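Local coordinates for PAN2-PAN3 deadenylation complex catalytic subunit pan2 (PDB 4CZX), which is the catalytic subunit of the PAN deadenylase, represented here by its N-terminal WD40 domain, and probably shortens mRNA poly(A) tails, at residues F204-G209 against A246-M251; R250-R254 against D294-E300; L256-I260 against V270-L274. All coordinates share one frame; numbering follows the deposited sequence.

Interaction 1: F204-G209 against A246-M251; sequences FIVTCG and AAHVRM
V206 and V249 meet methyl to methyl at the middle of this buried, antiparallel-running pair of strand segments, whose axes lie 6.3 Å apart at 170°. V206 CG2 sits between its own backbone N and carbonyl carbon, and from there it reaches both methyls of V249, with V249 CG1 at 3.8 Å. The two valines cross obliquely, and V206 CG2 touches M251 as well, 3.9 Å from its SD. M251 bends at both chi2 (-61°) and chi3 (-63°), which swings the thioether back over V206 and carries the terminal methyl to the F204 ring. M251 CE stops 4.0 Å from F204 CD2, approaching the ring obliquely, and the two side chains cross at about a right angle. At the other end C208 packs against A246 to V249. C208 SG touches A246 CB (3.8 Å) and V249 CB, and lies 3.5 Å from H248 C. C208 CB is also 3.3 Å from A246 O. No direct hydrogen bond joins the segments: G209 N donates to a water, and that water bonds to A246 O, at 2.9 Å from water to O.

This largely apolar seam lies between two blades of the WD40 beta-propeller. Strand 204-210 is hydrogen-bonded between strands 194-200 and 225-230 of one blade, while strand 248-251 is the innermost strand of the next, with a classic beta bulge at A247 and H248 against strand 258-262. Polar ties run beside the seam: D197 OD2 and D199 OD2 of strand 194-200 accept from the backbone N of V249 and M251, and L273, beyond the end of strand 267-272, covers F204.

Interaction 2: R250-R254 against D294-E300; sequences RMHPR and DVSRTGE
R250 and D294 lie opposite each other at strand ends with their CA atoms 6.7 Å apart, and the chains draw closer as they become loops, to 5.7 Å between the CA atoms of P253 and G299. This is the seam between adjacent WD40 propeller blades, where strand 248-251 leads one blade and strand 290-295 the next. R250 CB packs on V295 CG1; beyond it the chain bends at chi2 (-69°), bringing NE to D294 OD1 in a salt bridge of 2.9 Å. The oxygen lies in the guanidinium plane, yet is met on its anti side, 34° out of the carboxylate plane. D294 OD2 accepts from F35 N, and R250 NH1 bridges to D197. A leucine in place of R250 would probably leave both aspartates without their charge mate. S296 to G299 form a type I turn, against which the P253 ring packs: its CB lies 3.2 Å from R297 O and its CG 3.4 Å from G299 N. R254, extended from CG to NE, runs alongside T298, whose O stands over one face of the guanidinium without a hydrogen bond. R254 NH1 goes on to E300 OE2, a salt bridge of 3.2 Å with guanidinium and carboxylate planes 76° apart, while E300 OE1 accepts from Q321 N. T298 OG1, bonded also to Q321 O, accepts from E300 N at 3.3 Å in an ST turn.

Interaction 3: L256-I260 against V270-L274; sequences LTTAI and VTDLL
T257 meets D272 and L274 with every atom of its side chain. Its CB lies 3.7 Å from D272 OD2 and close to L274 as well. The methyl CG2 packs 3.7 Å from L274 CD1, the two side chains crossing at about a right angle. At the tip, OG1 lies between the backbone N and the carbonyl carbon (chi1 64°) and donates to D272 OD2 in a short bond of 2.6 Å. The hydroxyl comes from above the carboxylate plane, 36° out of it. D272 holds its CG anti to the backbone N, which carries the carboxylate to T257, while its other oxygen, OD1, accepts from N275 N. T257 contributes its carbonyl too: L273 N donates to T257 O at 2.7 Å.

These bonds fasten the open end of the beta hairpin formed by strands 258-262 and 267-272, the second and third strands of a WD40 blade counted from the central channel. Beyond them A259 and T271 make an antiparallel hydrogen-bonded pair, with A259 N to T271 O and T271 N to A259 O both 2.8 Å. T258 and D272, like I260 and V270, are non-hydrogen-bonded pairs. T258 CG2 rests on V270 CG1 at 3.6 Å on one face. On the other face, A259 CB touches L273 CD2 at 3.7 Å, and L273 reaches across to F204 and V206 of the preceding blade.

How the interactions relate
The three contacts centre on one blade of the WD40 propeller, two at its borders and one inside it. Interaction 1 joins its innermost strand, 248-251, to the preceding blade; interaction 2 joins that strand's end and the following loop to the next blade; interaction 3 is the hairpin within the blade. Interactions 1 and 2 share R250 and M251, with centres about 13 Å apart; the centre of interaction 3 lies about 11 Å from each. Along the chain, interaction 1 is complete before the hairpin of interaction 3 begins, and interaction 3 falls between the two segments of interaction 2. Strand 258-262 neighbours 248-251 in the sheet, R250 O and I260 N lying 2.7 Å apart, which ties the hairpin to both blade seams.

Interaction 1: F204-G209 against A246-M251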
loop_
_atom_site.group_PDB
_atom_site.type_symbol
_atom_site.label_atom_id
_atom_site.label_comp_id
_atom_site.label_asym_id
_atom_site.label_seq_id
_atom_site.Cartn_x
_atom_site.Cartn_y
_atom_site.Cartn_z
ATOM N N PHE A 204 16.899 -44.071 24.929
ATOM C CA PHE A 204 17.066 -44.472 23.531
ATOM C C PHE A 204 17.237 -43.322 22.551
ATOM O O PHE A 204 16.742 -42.218 22.775
ATOM C CB PHE A 204 15.862 -45.296 23.055
ATOM C CG PHE A 204 15.611 -46.538 23.864
ATOM C CD1 PHE A 204 16.303 -47.709 23.597
ATOM C CD2 PHE A 204 14.668 -46.535 24.877
ATOM C CE1 PHE A 204 16.060 -48.860 24.354
ATOM C CE2 PHE A 204 14.427 -47.682 25.634
ATOM C CZ PHE A 204 15.123 -48.838 25.362
ATOM N N ILE A 205 17.937 -43.605 21.454
ATOM C CA ILE A 205 17.800 -42.818 20.232
ATOM C C ILE A 205 17.160 -43.680 19.152
ATOM O O ILE A 205 17.469 -44.872 19.042
ATOM C CB ILE A 205 19.143 -42.300 19.691
ATOM C CG1 ILE A 205 20.036 -41.781 20.817
ATOM C CG2 ILE A 205 18.902 -41.237 18.595
ATOM C CD1 ILE A 205 21.415 -41.372 20.328
ATOM N N VAL A 206 16.268 -43.082 18.366
ATOM C CA VAL A 206 15.708 -43.760 17.204
ATOM C C VAL A 206 15.783 -42.833 15.987
ATOM O O VAL A 206 15.554 -41.626 16.090
ATOM C CB VAL A 206 14.249 -44.218 17.440
ATOM C CG1 VAL A 206 14.204 -45.471 18.307
ATOM C CG2 VAL A 206 13.403 -43.076 18.045
ATOM N N THR A 207 16.143 -43.388 14.831
ATOM C CA THR A 207 16.246 -42.569 13.629
ATOM C C THR A 207 15.651 -43.248 12.414
ATOM O O THR A 207 15.582 -44.484 12.345
ATOM C CB THR A 207 17.711 -42.197 13.273
ATOM O OG1 THR A 207 18.451 -43.389 12.972
ATOM C CG2 THR A 207 18.381 -41.420 14.410
ATOM N N CYS A 208 15.228 -42.415 11.466
ATOM C CA CYS A 208 14.853 -42.849 10.127
ATOM C C CYS A 208 15.783 -42.168 9.126
ATOM O O CYS A 208 16.199 -41.041 9.342
ATOM C CB CYS A 208 13.400 -42.479 9.820
ATOM S SG CYS A 208 12.204 -43.171 10.961
ATOM N N GLY A 209 16.116 -42.838 8.031
ATOM C CA GLY A 209 16.985 -42.207 7.061
ATOM C C GLY A 209 17.231 -43.111 5.872
ATOM O O GLY A 209 16.468 -44.057 5.646
ATOM N N ALA A 246 10.706 -46.766 6.711
ATOM C CA ALA A 246 10.498 -45.883 7.865
ATOM C C ALA A 246 10.878 -44.451 7.559
ATOM O O ALA A 246 12.045 -44.155 7.311
ATOM C CB ALA A 246 11.283 -46.385 9.053
ATOM N N ALA A 247 9.883 -43.567 7.609
ATOM C CA ALA A 247 10.065 -42.159 7.271
ATOM C C ALA A 247 10.148 -41.296 8.531
ATOM O O ALA A 247 10.943 -40.354 8.592
ATOM C CB ALA A 247 8.930 -41.690 6.375
ATOM N N HIS A 248 9.316 -41.614 9.523
ATOM C CA HIS A 248 9.289 -40.852 10.771
ATOM C C HIS A 248 9.137 -41.757 11.975
ATOM O O HIS A 248 8.624 -42.884 11.871
ATOM C CB HIS A 248 8.158 -39.818 10.754
ATOM C CG HIS A 248 8.186 -38.944 9.543
ATOM N ND1 HIS A 248 9.049 -37.877 9.417
ATOM C CD2 HIS A 248 7.496 -39.016 8.384
ATOM C CE1 HIS A 248 8.887 -37.329 8.226
ATOM N NE2 HIS A 248 7.948 -37.999 7.583
ATOM N N VAL A 249 9.597 -41.253 13.116
ATOM C CA VAL A 249 9.552 -42.001 14.354
ATOM C C VAL A 249 9.463 -41.056 15.551
ATOM O O VAL A 249 10.069 -39.977 15.573
ATOM C CB VAL A 249 10.785 -42.933 14.503
ATOM C CG1 VAL A 249 12.069 -42.116 14.665
ATOM C CG2 VAL A 249 10.597 -43.921 15.648
ATOM N N ARG A 250 8.664 -41.465 16.526
ATOM C CA ARG A 250 8.597 -40.784 17.810
ATOM C C ARG A 250 8.580 -41.823 18.909
ATOM O O ARG A 250 7.916 -42.851 18.779
ATOM C CB ARG A 250 7.349 -39.905 17.922
ATOM C CG ARG A 250 7.370 -38.648 17.067
ATOM C CD ARG A 250 8.395 -37.652 17.580
ATOM N NE ARG A 250 8.384 -36.395 16.822
ATOM C CZ ARG A 250 9.248 -36.091 15.861
ATOM N NH1 ARG A 250 10.187 -36.960 15.486
ATOM N NH2 ARG A 250 9.161 -34.920 15.256
ATOM N N MET A 251 9.300 -41.545 19.993
ATOM C CA MET A 251 9.185 -42.358 21.202
ATOM C C MET A 251 7.836 -42.081 21.839
ATOM O O MET A 251 7.385 -40.931 21.881
ATOM C CB MET A 251 10.302 -42.045 22.197
ATOM C CG MET A 251 11.684 -42.440 21.711
ATOM S SD MET A 251 11.830 -44.212 21.405
ATOM C CE MET A 251 11.552 -44.920 23.036
HETATM O O HOH W 1 14.632 -45.340 7.893
#

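Interaction 2: R250-R254 against D294-E300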
loop_
_atom_site.group_PDB
_atom_site.type_symbol
_atom_site.label_atom_id
_atom_site.label_comp_id
_atom_site.label_asym_id
_atom_site.label_seq_id
_atom_site.Cartn_x
_atom_site.Cartn_y
_atom_site.Cartn_z
ATOM N N ARG A 250 8.664 -41.465 16.526
ATOM C CA ARG A 250 8.597 -40.784 17.810
ATOM C C ARG A 250 8.580 -41.823 18.909
ATOM O O ARG A 250 7.916 -42.851 18.779
ATOM C CB ARG A 250 7.349 -39.905 17.922
ATOM C CG ARG A 250 7.370 -38.648 17.067
ATOM C CD ARG A 250 8.395 -37.652 17.580
ATOM N NE ARG A 250 8.384 -36.395 16.822
ATOM C CZ ARG A 250 9.248 -36.091 15.861
ATOM N NH1 ARG A 250 10.187 -36.960 15.486
ATOM N NH2 ARG A 250 9.161 -34.920 15.256
ATOM N N MET A 251 9.300 -41.545 19.993
ATOM C CA MET A 251 9.185 -42.358 21.202
ATOM C C MET A 251 7.836 -42.081 21.839
ATOM O O MET A 251 7.385 -40.931 21.881
ATOM C CB MET A 251 10.302 -42.045 22.197
ATOM C CG MET A 251 11.684 -42.440 21.711
ATOM S SD MET A 251 11.830 -44.212 21.405
ATOM C CE MET A 251 11.552 -44.920 23.036
ATOM N N HIS A 252 7.185 -43.136 22.314
ATOM C CA HIS A 252 5.925 -43.005 23.023
ATOM C C HIS A 252 6.216 -42.435 24.409
ATOM O O HIS A 252 7.036 -42.989 25.140
ATOM C CB HIS A 252 5.219 -44.357 23.115
ATOM C CG HIS A 252 3.751 -44.254 23.378
ATOM N ND1 HIS A 252 3.240 -43.823 24.584
ATOM C CD2 HIS A 252 2.684 -44.530 22.592
ATOM C CE1 HIS A 252 1.920 -43.829 24.526
ATOM N NE2 HIS A 252 1.557 -44.257 23.329
ATOM N N PRO A 253 5.561 -41.319 24.766
ATOM C CA PRO A 253 5.855 -40.616 26.023
ATOM C C PRO A 253 5.394 -41.370 27.269
ATOM O O PRO A 253 5.858 -41.055 28.373
ATOM C CB PRO A 253 5.091 -39.291 25.871
ATOM C CG PRO A 253 3.976 -39.615 24.956
ATOM C CD PRO A 253 4.519 -40.633 23.982
ATOM N N ARG A 254 4.508 -42.351 27.114
ATOM C CA ARG A 254 4.024 -43.089 28.281
ATOM C C ARG A 254 4.511 -44.530 28.284
ATOM O O ARG A 254 4.928 -45.040 29.320
ATOM C CB ARG A 254 2.500 -43.032 28.358
ATOM C CG ARG A 254 2.004 -41.737 28.992
ATOM C CD ARG A 254 0.491 -41.649 29.052
ATOM N NE ARG A 254 0.061 -40.362 29.596
ATOM C CZ ARG A 254 -1.192 -39.917 29.570
ATOM N NH1 ARG A 254 -2.149 -40.653 29.017
ATOM N NH2 ARG A 254 -1.489 -38.733 30.093
ATOM N N ASP A 294 4.176 -35.999 14.440
ATOM C CA ASP A 294 4.497 -35.818 15.853
ATOM C C ASP A 294 3.465 -36.522 16.727
ATOM O O ASP A 294 2.369 -36.866 16.266
ATOM C CB ASP A 294 4.578 -34.313 16.216
ATOM C CG ASP A 294 5.329 -34.058 17.515
ATOM O OD1 ASP A 294 6.119 -34.941 17.941
ATOM O OD2 ASP A 294 5.120 -32.979 18.124
ATOM N N VAL A 295 3.829 -36.731 17.989
ATOM C CA VAL A 295 2.930 -37.297 18.993
ATOM C C VAL A 295 2.821 -36.317 20.166
ATOM O O VAL A 295 3.788 -35.635 20.494
ATOM C CB VAL A 295 3.421 -38.676 19.496
ATOM C CG1 VAL A 295 4.774 -38.548 20.203
ATOM C CG2 VAL A 295 2.394 -39.312 20.425
ATOM N N SER A 296 1.641 -36.218 20.764
ATOM C CA SER A 296 1.426 -35.303 21.898
ATOM C C SER A 296 2.094 -35.803 23.179
ATOM O O SER A 296 2.471 -36.972 23.271
ATOM C CB SER A 296 -0.066 -35.107 22.142
ATOM O OG SER A 296 -0.661 -36.276 22.692
ATOM N N ARG A 297 2.206 -34.929 24.182
ATOM C CA ARG A 297 2.870 -35.288 25.443
ATOM C C ARG A 297 2.201 -36.456 26.158
ATOM O O ARG A 297 2.867 -37.233 26.848
ATOM C CB ARG A 297 2.920 -34.085 26.392
ATOM C CG ARG A 297 3.786 -32.919 25.915
ATOM C CD ARG A 297 5.232 -33.340 25.686
ATOM N NE ARG A 297 6.077 -32.230 25.240
ATOM C CZ ARG A 297 6.027 -31.680 24.025
ATOM N NH1 ARG A 297 5.152 -32.115 23.124
ATOM N NH2 ARG A 297 6.845 -30.678 23.713
ATOM N N THR A 298 0.885 -36.576 26.008
ATOM C CA THR A 298 0.148 -37.669 26.639
ATOM C C THR A 298 0.232 -38.964 25.839
ATOM O O THR A 298 -0.101 -40.038 26.345
ATOM C CB THR A 298 -1.331 -37.321 26.808
ATOM O OG1 THR A 298 -1.896 -37.053 25.517
ATOM C CG2 THR A 298 -1.499 -36.103 27.714
ATOM N N GLY A 299 0.647 -38.853 24.579
ATOM C CA GLY A 299 0.701 -39.996 23.684
ATOM C C GLY A 299 -0.611 -40.230 22.957
ATOM O O GLY A 299 -0.690 -41.069 22.056
ATOM N N GLU A 300 -1.639 -39.468 23.332
ATOM C CA GLU A 300 -2.994 -39.723 22.852
ATOM C C GLU A 300 -3.276 -39.121 21.471
ATOM O O GLU A 300 -4.125 -39.626 20.735
ATOM C CB GLU A 300 -4.008 -39.208 23.874
ATOM C CG GLU A 300 -3.927 -39.950 25.204
ATOM C CD GLU A 300 -4.901 -39.428 26.241
ATOM O OE1 GLU A 300 -5.764 -38.594 25.891
ATOM O OE2 GLU A 300 -4.804 -39.857 27.414
#

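Interaction 3: L256-I260 against V270-L274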
loop_
_atom_site.group_PDB
_atom_site.type_symbol
_atom_site.label_atom_id
_atom_site.label_comp_id
_atom_site.label_asym_id
_atom_site.label_seq_id
_atom_site.Cartn_x
_atom_site.Cartn_y
_atom_site.Cartn_z
ATOM N N LEU A 256 7.391 -46.383 27.690
ATOM C CA LEU A 256 8.755 -45.853 27.605
ATOM C C LEU A 256 9.729 -46.597 26.687
ATOM O O LEU A 256 10.731 -46.023 26.263
ATOM C CB LEU A 256 9.368 -45.786 29.001
ATOM C CG LEU A 256 8.735 -44.722 29.898
ATOM C CD1 LEU A 256 9.425 -44.681 31.255
ATOM C CD2 LEU A 256 8.787 -43.372 29.220
ATOM N N THR A 257 9.458 -47.860 26.390
ATOM C CA THR A 257 10.336 -48.622 25.505
ATOM C C THR A 257 9.709 -48.827 24.131
ATOM O O THR A 257 10.110 -49.710 23.375
ATOM C CB THR A 257 10.667 -49.985 26.101
ATOM O OG1 THR A 257 9.461 -50.751 26.207
ATOM C CG2 THR A 257 11.293 -49.814 27.471
ATOM N N THR A 258 8.713 -48.011 23.826
ATOM C CA THR A 258 7.932 -48.178 22.609
ATOM C C THR A 258 8.172 -47.020 21.639
ATOM O O THR A 258 8.281 -45.864 22.053
ATOM C CB THR A 258 6.430 -48.302 22.952
ATOM O OG1 THR A 258 6.213 -49.513 23.686
ATOM C CG2 THR A 258 5.583 -48.337 21.706
ATOM N N ALA A 259 8.285 -47.352 20.352
ATOM C CA ALA A 259 8.419 -46.363 19.294
ATOM C C ALA A 259 7.183 -46.363 18.400
ATOM O O ALA A 259 6.526 -47.393 18.219
ATOM C CB ALA A 259 9.669 -46.628 18.461
ATOM N N ILE A 260 6.879 -45.195 17.848
ATOM C CA ILE A 260 5.780 -45.033 16.916
ATOM C C ILE A 260 6.375 -44.740 15.547
ATOM O O ILE A 260 6.990 -43.706 15.364
ATOM C CB ILE A 260 4.850 -43.889 17.335
ATOM C CG1 ILE A 260 4.344 -44.129 18.764
ATOM C CG2 ILE A 260 3.693 -43.777 16.371
ATOM C CD1 ILE A 260 3.704 -42.885 19.393
ATOM N N VAL A 270 3.072 -49.254 16.108
ATOM C CA VAL A 270 3.422 -48.927 17.483
ATOM C C VAL A 270 4.159 -50.146 18.002
ATOM O O VAL A 270 3.560 -51.207 18.184
ATOM C CB VAL A 270 2.192 -48.599 18.343
ATOM C CG1 VAL A 270 2.615 -48.242 19.757
ATOM C CG2 VAL A 270 1.416 -47.443 17.729
ATOM N N THR A 271 5.466 -50.009 18.196
ATOM C CA THR A 271 6.323 -51.175 18.386
ATOM C C THR A 271 7.225 -51.075 19.599
ATOM O O THR A 271 7.942 -50.087 19.773
ATOM C CB THR A 271 7.225 -51.406 17.160
ATOM O OG1 THR A 271 6.422 -51.449 15.975
ATOM C CG2 THR A 271 8.003 -52.711 17.300
ATOM N N ASP A 272 7.202 -52.107 20.435
ATOM C CA ASP A 272 8.124 -52.152 21.554
ATOM C C ASP A 272 9.531 -52.406 21.045
ATOM O O ASP A 272 9.775 -53.383 20.341
ATOM C CB ASP A 272 7.737 -53.227 22.565
ATOM C CG ASP A 272 8.723 -53.306 23.705
ATOM O OD1 ASP A 272 9.770 -53.960 23.524
ATOM O OD2 ASP A 272 8.467 -52.706 24.769
ATOM N N LEU A 273 10.451 -51.522 21.417
ATOM C CA LEU A 273 11.833 -51.604 20.964
ATOM C C LEU A 273 12.515 -52.892 21.408
ATOM O O LEU A 273 13.336 -53.446 20.680
ATOM C CB LEU A 273 12.634 -50.412 21.479
ATOM C CG LEU A 273 12.218 -49.056 20.892
ATOM C CD1 LEU A 273 13.190 -47.962 21.311
ATOM C CD2 LEU A 273 12.139 -49.153 19.381
ATOM N N LEU A 274 12.175 -53.357 22.605
ATOM C CA LEU A 274 12.859 -54.503 23.206
ATOM C C LEU A 274 12.415 -55.832 22.593
ATOM O O LEU A 274 13.165 -56.809 22.613
ATOM C CB LEU A 274 12.634 -54.512 24.717
ATOM C CG LEU A 274 13.104 -53.223 25.397
ATOM C CD1 LEU A 274 12.751 -53.207 26.873
ATOM C CD2 LEU A 274 14.598 -53.030 25.197
#